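Local atomic coordinates of paenibacillus xanthan lyase (Paenibacillus, PDB entry 6F2P), a protein that is a xanthan lyase of polysaccharide lyase family 8, which cleaves the polysaccharide xanthan by elimination at linkages of its side chains. Residues T72-L77 / D106-N111; A133-V138 / I178-I183. All blocks are in the same frame, centred on the assembly; numbering follows the deposited sequence.

Contact 1. Residues T72-L77 / D106-N111; sequences TTYRHL and DWMNAN
M108 of helix 95-111 projects at T73 and Y74 of helix 68-85, and these three buried side chains make up nearly all of the contact. The tight part is the meeting with Y74. Its ring comes from the opposite direction, so that the hydroxyl end reaches the root of the methionine, with Y74 OH 3.4 Å from M108 CB. Bends at chi2 (-60°) and chi3 (-74°) then curl the thioether back along the ring, leaving M108 CE 4.0 Å from Y74 CE2. The sulfur sits 5.3 Å from the ring centroid and 24° off its normal, an oblique Met-aromatic contact. Both helices belong to the alpha-helical N-terminal domain of the lyase; they follow each other in the chain and run in roughly opposite directions here, as a helical hairpin. T73 meets the sulfur tip to tip, CG2 to M108 SD at 3.8 Å, while its hydroxyl turns back to S69 O in its own helix. F113 meets the Y74 ring edge-to-face. The outer side is looser: W107 and N109, beside the methionine, are partly exposed and do not reach 72-77, and A110 is exposed.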
ATOM      1  N   THR A  72      28.894 -20.753  20.471  1.00 18.28           N
ATOM      2  CA  THR A  72      30.247 -20.422  20.029  1.00 18.18           C
ATOM      3  C   THR A  72      31.122 -21.663  20.008  1.00 19.79           C
ATOM      4  O   THR A  72      31.843 -21.915  19.033  1.00 18.88           O
ATOM      5  CB  THR A  72      30.894 -19.370  20.936  1.00 15.23           C
ATOM      6  OG1 THR A  72      29.975 -18.294  21.129  1.00 21.51           O
ATOM      7  CG2 THR A  72      32.156 -18.826  20.307  1.00 16.57           C
ATOM      8  N   THR A  73      31.042 -22.442  21.082  1.00 17.68           N
ATOM      9  CA  THR A  73      31.823 -23.660  21.197  1.00 16.74           C
ATOM     10  C   THR A  73      31.488 -24.606  20.052  1.00 20.03           C
ATOM     11  O   THR A  73      32.394 -25.101  19.365  1.00 16.61           O
ATOM     12  CB  THR A  73      31.572 -24.368  22.545  1.00 20.04           C
ATOM     13  OG1 THR A  73      31.947 -23.503  23.626  1.00 18.58           O
ATOM     14  CG2 THR A  73      32.365 -25.654  22.624  1.00 15.22           C
ATOM     15  N   TYR A  74      30.189 -24.843  19.836  1.00 17.37           N
ATOM     16  CA  TYR A  74      29.758 -25.789  18.807  1.00 12.55           C
ATOM     17  C   TYR A  74      30.070 -25.291  17.403  1.00 13.07           C
ATOM     18  O   TYR A  74      30.337 -26.089  16.511  1.00 14.66           O
ATOM     19  CB  TYR A  74      28.279 -26.127  18.929  1.00 13.48           C
ATOM     20  CG  TYR A  74      27.960 -27.156  19.986  1.00 12.75           C
ATOM     21  CD1 TYR A  74      28.624 -28.374  20.029  1.00 12.05           C
ATOM     22  CD2 TYR A  74      26.986 -26.910  20.946  1.00 12.38           C
ATOM     23  CE1 TYR A  74      28.325 -29.324  21.010  1.00 11.03           C
ATOM     24  CE2 TYR A  74      26.684 -27.844  21.920  1.00 12.71           C
ATOM     25  CZ  TYR A  74      27.355 -29.046  21.950  1.00 12.40           C
ATOM     26  OH  TYR A  74      27.044 -29.967  22.924  1.00 15.46           O
ATOM     27  N   ARG A  75      30.047 -23.979  17.195  1.00 12.53           N
ATOM     28  CA  ARG A  75      30.449 -23.461  15.889  1.00 15.72           C
ATOM     29  C   ARG A  75      31.936 -23.712  15.646  1.00 20.37           C
ATOM     30  O   ARG A  75      32.333 -24.117  14.546  1.00 22.58           O
ATOM     31  CB  ARG A  75      30.091 -21.980  15.726  1.00 14.49           C
ATOM     32  CG  ARG A  75      28.598 -21.739  15.728  1.00 24.04           C
ATOM     33  CD  ARG A  75      28.191 -20.313  15.396  1.00 25.73           C
ATOM     34  NE  ARG A  75      26.753 -20.264  15.133  1.00 34.93           N
ATOM     35  CZ  ARG A  75      26.068 -19.169  14.819  1.00 37.22           C
ATOM     36  NH1 ARG A  75      26.687 -17.998  14.726  1.00 32.55           N
ATOM     37  NH2 ARG A  75      24.757 -19.248  14.596  1.00 30.47           N
ATOM     38  N   HIS A  76      32.753 -23.488  16.674  1.00 19.48           N
ATOM     39  CA  HIS A  76      34.182 -23.777  16.578  1.00 21.72           C
ATOM     40  C   HIS A  76      34.407 -25.245  16.236  1.00 20.13           C
ATOM     41  O   HIS A  76      35.141 -25.553  15.288  1.00 18.20           O
ATOM     42  CB  HIS A  76      34.904 -23.410  17.868  1.00 16.97           C
ATOM     43  CG  HIS A  76      34.953 -21.942  18.132  1.00 21.88           C
ATOM     44  ND1 HIS A  76      34.578 -21.007  17.194  1.00 26.83           N
ATOM     45  CD2 HIS A  76      35.332 -21.241  19.229  1.00 23.22           C
ATOM     46  CE1 HIS A  76      34.719 -19.789  17.704  1.00 23.97           C
ATOM     47  NE2 HIS A  76      35.178 -19.913  18.936  1.00 19.49           N
ATOM     48  N   LEU A  77      33.767 -26.138  16.997  1.00 14.66           N
ATOM     49  CA  LEU A  77      33.781 -27.574  16.695  1.00 16.17           C
ATOM     50  C   LEU A  77      33.299 -27.887  15.274  1.00 18.36           C
ATOM     51  O   LEU A  77      33.893 -28.711  14.574  1.00 20.93           O
ATOM     52  CB  LEU A  77      32.947 -28.354  17.712  1.00 13.81           C
ATOM     53  CG  LEU A  77      33.575 -28.489  19.098  1.00 16.45           C
ATOM     54  CD1 LEU A  77      32.575 -29.046  20.089  1.00 12.92           C
ATOM     55  CD2 LEU A  77      34.820 -29.370  19.035  1.00 16.49           C
ATOM     56  N   ASP A 106      32.136 -34.973  23.600  1.00 20.47           N
ATOM     57  CA  ASP A 106      31.853 -35.757  24.787  1.00 20.84           C
ATOM     58  C   ASP A 106      32.026 -34.938  26.045  1.00 17.81           C
ATOM     59  O   ASP A 106      31.323 -35.143  27.037  1.00 17.07           O
ATOM     60  CB  ASP A 106      32.714 -37.005  24.802  1.00 17.52           C
ATOM     61  CG  ASP A 106      32.205 -38.049  23.832  1.00 26.86           C
ATOM     62  OD1 ASP A 106      30.961 -38.163  23.711  1.00 25.67           O
ATOM     63  OD2 ASP A 106      33.032 -38.736  23.190  1.00 27.98           O
ATOM     64  N   TRP A 107      32.941 -33.981  25.991  1.00 22.21           N
ATOM     65  CA  TRP A 107      33.116 -33.073  27.108  1.00 21.15           C
ATOM     66  C   TRP A 107      31.862 -32.220  27.274  1.00 24.81           C
ATOM     67  O   TRP A 107      31.339 -32.077  28.385  1.00 23.57           O
ATOM     68  CB  TRP A 107      34.355 -32.188  26.935  1.00 18.32           C
ATOM     69  CG  TRP A 107      34.651 -31.425  28.185  1.00 23.49           C
ATOM     70  CD1 TRP A 107      35.437 -31.832  29.224  1.00 19.22           C
ATOM     71  CD2 TRP A 107      34.123 -30.146  28.557  1.00 22.41           C
ATOM     72  NE1 TRP A 107      35.440 -30.881  30.214  1.00 20.49           N
ATOM     73  CE2 TRP A 107      34.642 -29.835  29.829  1.00 20.40           C
ATOM     74  CE3 TRP A 107      33.260 -29.233  27.937  1.00 23.05           C
ATOM     75  CZ2 TRP A 107      34.334 -28.645  30.492  1.00 19.53           C
ATOM     76  CZ3 TRP A 107      32.957 -28.047  28.598  1.00 23.31           C
ATOM     77  CH2 TRP A 107      33.497 -27.766  29.861  1.00 23.43           C
ATOM     78  N   MET A 108      31.381 -31.659  26.163  1.00 21.05           N
ATOM     79  CA  MET A 108      30.170 -30.850  26.201  1.00 19.96           C
ATOM     80  C   MET A 108      29.035 -31.692  26.764  1.00 21.51           C
ATOM     81  O   MET A 108      28.236 -31.211  27.566  1.00 22.73           O
ATOM     82  CB  MET A 108      29.795 -30.320  24.815  1.00 16.05           C
ATOM     83  CG  MET A 108      30.690 -29.215  24.287  1.00 18.01           C
ATOM     84  SD  MET A 108      30.743 -27.727  25.313  1.00 22.29           S
ATOM     85  CE  MET A 108      29.147 -26.990  24.981  1.00 16.71           C
ATOM     86  N   ASN A 109      28.978 -32.958  26.360  1.00 19.07           N
ATOM     87  CA  ASN A 109      27.910 -33.827  26.837  1.00 20.39           C
ATOM     88  C   ASN A 109      28.010 -34.129  28.321  1.00 24.76           C
ATOM     89  O   ASN A 109      27.018 -34.500  28.952  1.00 24.60           O
ATOM     90  CB  ASN A 109      27.847 -35.131  26.055  1.00 15.03           C
ATOM     91  CG  ASN A 109      26.585 -35.904  26.350  1.00 25.03           C
ATOM     92  OD1 ASN A 109      25.522 -35.622  25.781  1.00 28.63           O
ATOM     93  ND2 ASN A 109      26.678 -36.865  27.267  1.00 24.51           N
ATOM     94  N   ALA A 110      29.209 -33.976  28.875  1.00 21.62           N
ATOM     95  CA  ALA A 110      29.431 -34.306  30.275  1.00 24.92           C
ATOM     96  C   ALA A 110      29.292 -33.093  31.171  1.00 24.83           C
ATOM     97  O   ALA A 110      29.094 -33.232  32.374  1.00 32.45           O
ATOM     98  CB  ALA A 110      30.801 -34.938  30.468  1.00 17.66           C
ATOM     99  N   ASN A 111      29.384 -31.902  30.589  1.00 21.45           N
ATOM    100  CA  ASN A 111      29.588 -30.707  31.398  1.00 22.56           C
ATOM    101  C   ASN A 111      28.617 -29.559  31.155  1.00 27.51           C
ATOM    102  O   ASN A 111      28.236 -28.849  32.092  1.00 25.91           O
ATOM    103  CB  ASN A 111      31.027 -30.222  31.225  1.00 22.40           C
ATOM    104  CG  ASN A 111      32.037 -31.208  31.781  1.00 24.81           C
ATOM    105  OD1 ASN A 111      32.756 -31.868  31.034  1.00 24.11           O
ATOM    106  ND2 ASN A 111      32.086 -31.319  33.102  1.00 21.15           N
TER

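Contact 2. Residues A133-V138 / I178-I183; sequences ALNDIV and IAISGI
N135 is the residue through which 133-138 meets 178-183, its CA 6.2 Å from that of S181. Just before it, A133 and L134 face another way, onto Y74 of helix 68-85. N135 itself points at the neighbouring helix, and its carboxamide reaches the backbone between I180 and S181. CG, anti to the carbonyl carbon (chi1 -87°), carries the carboxamide across the I180 side chain, and N135 CB lies 3.8 Å from I180 CG2. ND2 passes I180 CB at 3.7 Å and goes on to a hydrogen bond with V177 O, one residue before the second segment. On the other branch, N135 OD1 rests 3.6 Å from S181 CA. S181 OG turns back along its own helix, where V177 O is its main partner, and also bonds R190 NH2. The two helices run in roughly the same direction here, with helix 147-160 between them in the chain and touching both N135 and S181 through M154, consistent with the alpha/alpha toroid of helical hairpins that forms the N-terminal domain of family 8 lyases. An alanine in place of N135 would probably cost V177 O one of its donors and open a gap beside I180 and S181. Next, D136 starts off away from 178-183, and its OD1 is hydrogen-bonded to Y13 OH of helix 4-18; I137 packs on L77, and V138 on Y153 of helix 147-160.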
ATOM      1  N   ALA A 133      24.161 -26.197  15.454  1.00 17.36           N
ATOM      2  CA  ALA A 133      25.569 -26.433  15.184  1.00 16.91           C
ATOM      3  C   ALA A 133      25.942 -27.870  15.548  1.00 16.74           C
ATOM      4  O   ALA A 133      26.745 -28.508  14.864  1.00 15.70           O
ATOM      5  CB  ALA A 133      26.428 -25.424  15.941  1.00 14.21           C
ATOM      6  N   LEU A 134      25.348 -28.376  16.625  1.00 13.19           N
ATOM      7  CA  LEU A 134      25.546 -29.766  17.017  1.00 13.00           C
ATOM      8  C   LEU A 134      25.009 -30.720  15.943  1.00 18.46           C
ATOM      9  O   LEU A 134      25.666 -31.710  15.614  1.00 21.42           O
ATOM     10  CB  LEU A 134      24.908 -30.042  18.381  1.00 11.21           C
ATOM     11  CG  LEU A 134      25.092 -31.438  18.979  1.00 14.52           C
ATOM     12  CD1 LEU A 134      26.525 -31.902  18.862  1.00 10.98           C
ATOM     13  CD2 LEU A 134      24.642 -31.465  20.435  1.00 12.06           C
ATOM     14  N   ASN A 135      23.831 -30.415  15.393  1.00 14.18           N
ATOM     15  CA  ASN A 135      23.282 -31.191  14.282  1.00 16.03           C
ATOM     16  C   ASN A 135      24.261 -31.278  13.125  1.00 16.47           C
ATOM     17  O   ASN A 135      24.460 -32.334  12.529  1.00 16.89           O
ATOM     18  CB  ASN A 135      21.984 -30.574  13.764  1.00 15.88           C
ATOM     19  CG  ASN A 135      20.774 -31.059  14.510  1.00 18.15           C
ATOM     20  OD1 ASN A 135      20.794 -32.142  15.099  1.00 19.32           O
ATOM     21  ND2 ASN A 135      19.699 -30.259  14.492  1.00 16.21           N
ATOM     22  N   ASP A 136      24.872 -30.148  12.804  1.00 15.96           N
ATOM     23  CA  ASP A 136      25.770 -30.090  11.667  1.00 18.50           C
ATOM     24  C   ASP A 136      27.043 -30.896  11.912  1.00 21.82           C
ATOM     25  O   ASP A 136      27.482 -31.644  11.039  1.00 23.01           O
ATOM     26  CB  ASP A 136      26.083 -28.636  11.312  1.00 20.81           C
ATOM     27  CG  ASP A 136      24.867 -27.899  10.778  1.00 23.56           C
ATOM     28  OD1 ASP A 136      23.793 -28.533  10.646  1.00 21.88           O
ATOM     29  OD2 ASP A 136      24.988 -26.694  10.477  1.00 28.20           O
ATOM     30  N   ILE A 137      27.619 -30.751  13.103  1.00 18.20           N
ATOM     31  CA  ILE A 137      28.779 -31.534  13.487  1.00 15.04           C
ATOM     32  C   ILE A 137      28.482 -33.016  13.339  1.00 17.40           C
ATOM     33  O   ILE A 137      29.197 -33.731  12.632  1.00 16.53           O
ATOM     34  CB  ILE A 137      29.192 -31.260  14.936  1.00 19.17           C
ATOM     35  CG1 ILE A 137      29.661 -29.814  15.079  1.00 17.43           C
ATOM     36  CG2 ILE A 137      30.295 -32.238  15.380  1.00 12.87           C
ATOM     37  CD1 ILE A 137      29.735 -29.349  16.507  1.00 17.13           C
ATOM     38  N   VAL A 138      27.416 -33.464  13.995  1.00 14.56           N
ATOM     39  CA  VAL A 138      27.015 -34.861  13.940  1.00 17.36           C
ATOM     40  C   VAL A 138      26.783 -35.334  12.504  1.00 18.70           C
ATOM     41  O   VAL A 138      27.085 -36.475  12.168  1.00 23.32           O
ATOM     42  CB  VAL A 138      25.767 -35.116  14.796  1.00 18.25           C
ATOM     43  CG1 VAL A 138      25.267 -36.543  14.613  1.00 11.88           C
ATOM     44  CG2 VAL A 138      26.081 -34.842  16.267  1.00 16.08           C
ATOM     45  N   ILE A 178      14.519 -29.614  14.668  1.00 17.03           N
ATOM     46  CA  ILE A 178      13.739 -30.821  14.891  1.00 17.23           C
ATOM     47  C   ILE A 178      13.852 -31.791  13.719  1.00 15.79           C
ATOM     48  O   ILE A 178      14.051 -32.987  13.911  1.00 18.43           O
ATOM     49  CB  ILE A 178      12.283 -30.475  15.212  1.00 14.74           C
ATOM     50  CG1 ILE A 178      12.202 -29.991  16.655  1.00 15.61           C
ATOM     51  CG2 ILE A 178      11.384 -31.667  14.995  1.00 15.19           C
ATOM     52  CD1 ILE A 178      10.880 -29.416  17.034  1.00 22.52           C
ATOM     53  N   ALA A 179      13.767 -31.270  12.504  1.00 16.31           N
ATOM     54  CA  ALA A 179      13.891 -32.099  11.318  1.00 13.04           C
ATOM     55  C   ALA A 179      15.265 -32.743  11.221  1.00 15.64           C
ATOM     56  O   ALA A 179      15.381 -33.928  10.925  1.00 19.21           O
ATOM     57  CB  ALA A 179      13.615 -31.275  10.082  1.00 18.00           C
ATOM     58  N   ILE A 180      16.316 -31.978  11.467  1.00 19.24           N
ATOM     59  CA  ILE A 180      17.645 -32.536  11.253  1.00 18.25           C
ATOM     60  C   ILE A 180      17.993 -33.542  12.347  1.00 19.41           C
ATOM     61  O   ILE A 180      18.563 -34.595  12.064  1.00 16.00           O
ATOM     62  CB  ILE A 180      18.732 -31.463  11.109  1.00 17.96           C
ATOM     63  CG1 ILE A 180      18.376 -30.497   9.972  1.00 19.24           C
ATOM     64  CG2 ILE A 180      20.098 -32.117  10.849  1.00 15.96           C
ATOM     65  CD1 ILE A 180      17.843 -31.173   8.749  1.00 14.67           C
ATOM     66  N   SER A 181      17.624 -33.246  13.591  1.00 15.75           N
ATOM     67  CA  SER A 181      17.851 -34.224  14.641  1.00 14.10           C
ATOM     68  C   SER A 181      17.085 -35.521  14.338  1.00 18.29           C
ATOM     69  O   SER A 181      17.626 -36.615  14.496  1.00 21.34           O
ATOM     70  CB  SER A 181      17.544 -33.665  16.040  1.00 14.80           C
ATOM     71  OG  SER A 181      16.242 -33.105  16.138  1.00 18.99           O
ATOM     72  N   GLY A 182      15.852 -35.396  13.853  1.00 17.86           N
ATOM     73  CA  GLY A 182      15.076 -36.558  13.461  1.00 12.60           C
ATOM     74  C   GLY A 182      15.800 -37.426  12.446  1.00 15.68           C
ATOM     75  O   GLY A 182      15.864 -38.641  12.594  1.00 20.32           O
ATOM     76  N   ILE A 183      16.343 -36.799  11.409  1.00 13.33           N
ATOM     77  CA  ILE A 183      17.081 -37.515  10.380  1.00 13.10           C
ATOM     78  C   ILE A 183      18.311 -38.219  10.954  1.00 23.09           C
ATOM     79  O   ILE A 183      18.566 -39.394  10.671  1.00 19.20           O
ATOM     80  CB  ILE A 183      17.525 -36.546   9.286  1.00 15.01           C
ATOM     81  CG1 ILE A 183      16.303 -36.043   8.514  1.00 16.74           C
ATOM     82  CG2 ILE A 183      18.526 -37.208   8.357  1.00 19.47           C
ATOM     83  CD1 ILE A 183      16.630 -35.171   7.327  1.00  9.53           C
TER

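Both contacts lie in the same helical domain, their centres 14 Å apart, and all the residues that touch in either are buried. They share no helix, but helix 123-141 directly follows helix 95-111 and packs on helix 68-85: Y74 CB lies 3.6 Å from A133 CB, and L77 CB 3.6 Å from I137 CD1. Y74 belongs to contact 1 and also packs, through its CB, its carbonyl and its hydroxyl, on 133-138. Contact 1 joins antiparallel neighbours by sulfur, ring and methyl, close to a partly exposed edge; contact 2 joins near-parallel helices two apart in the chain, where the NH2 of a buried carboxamide bonds a helix carbonyl.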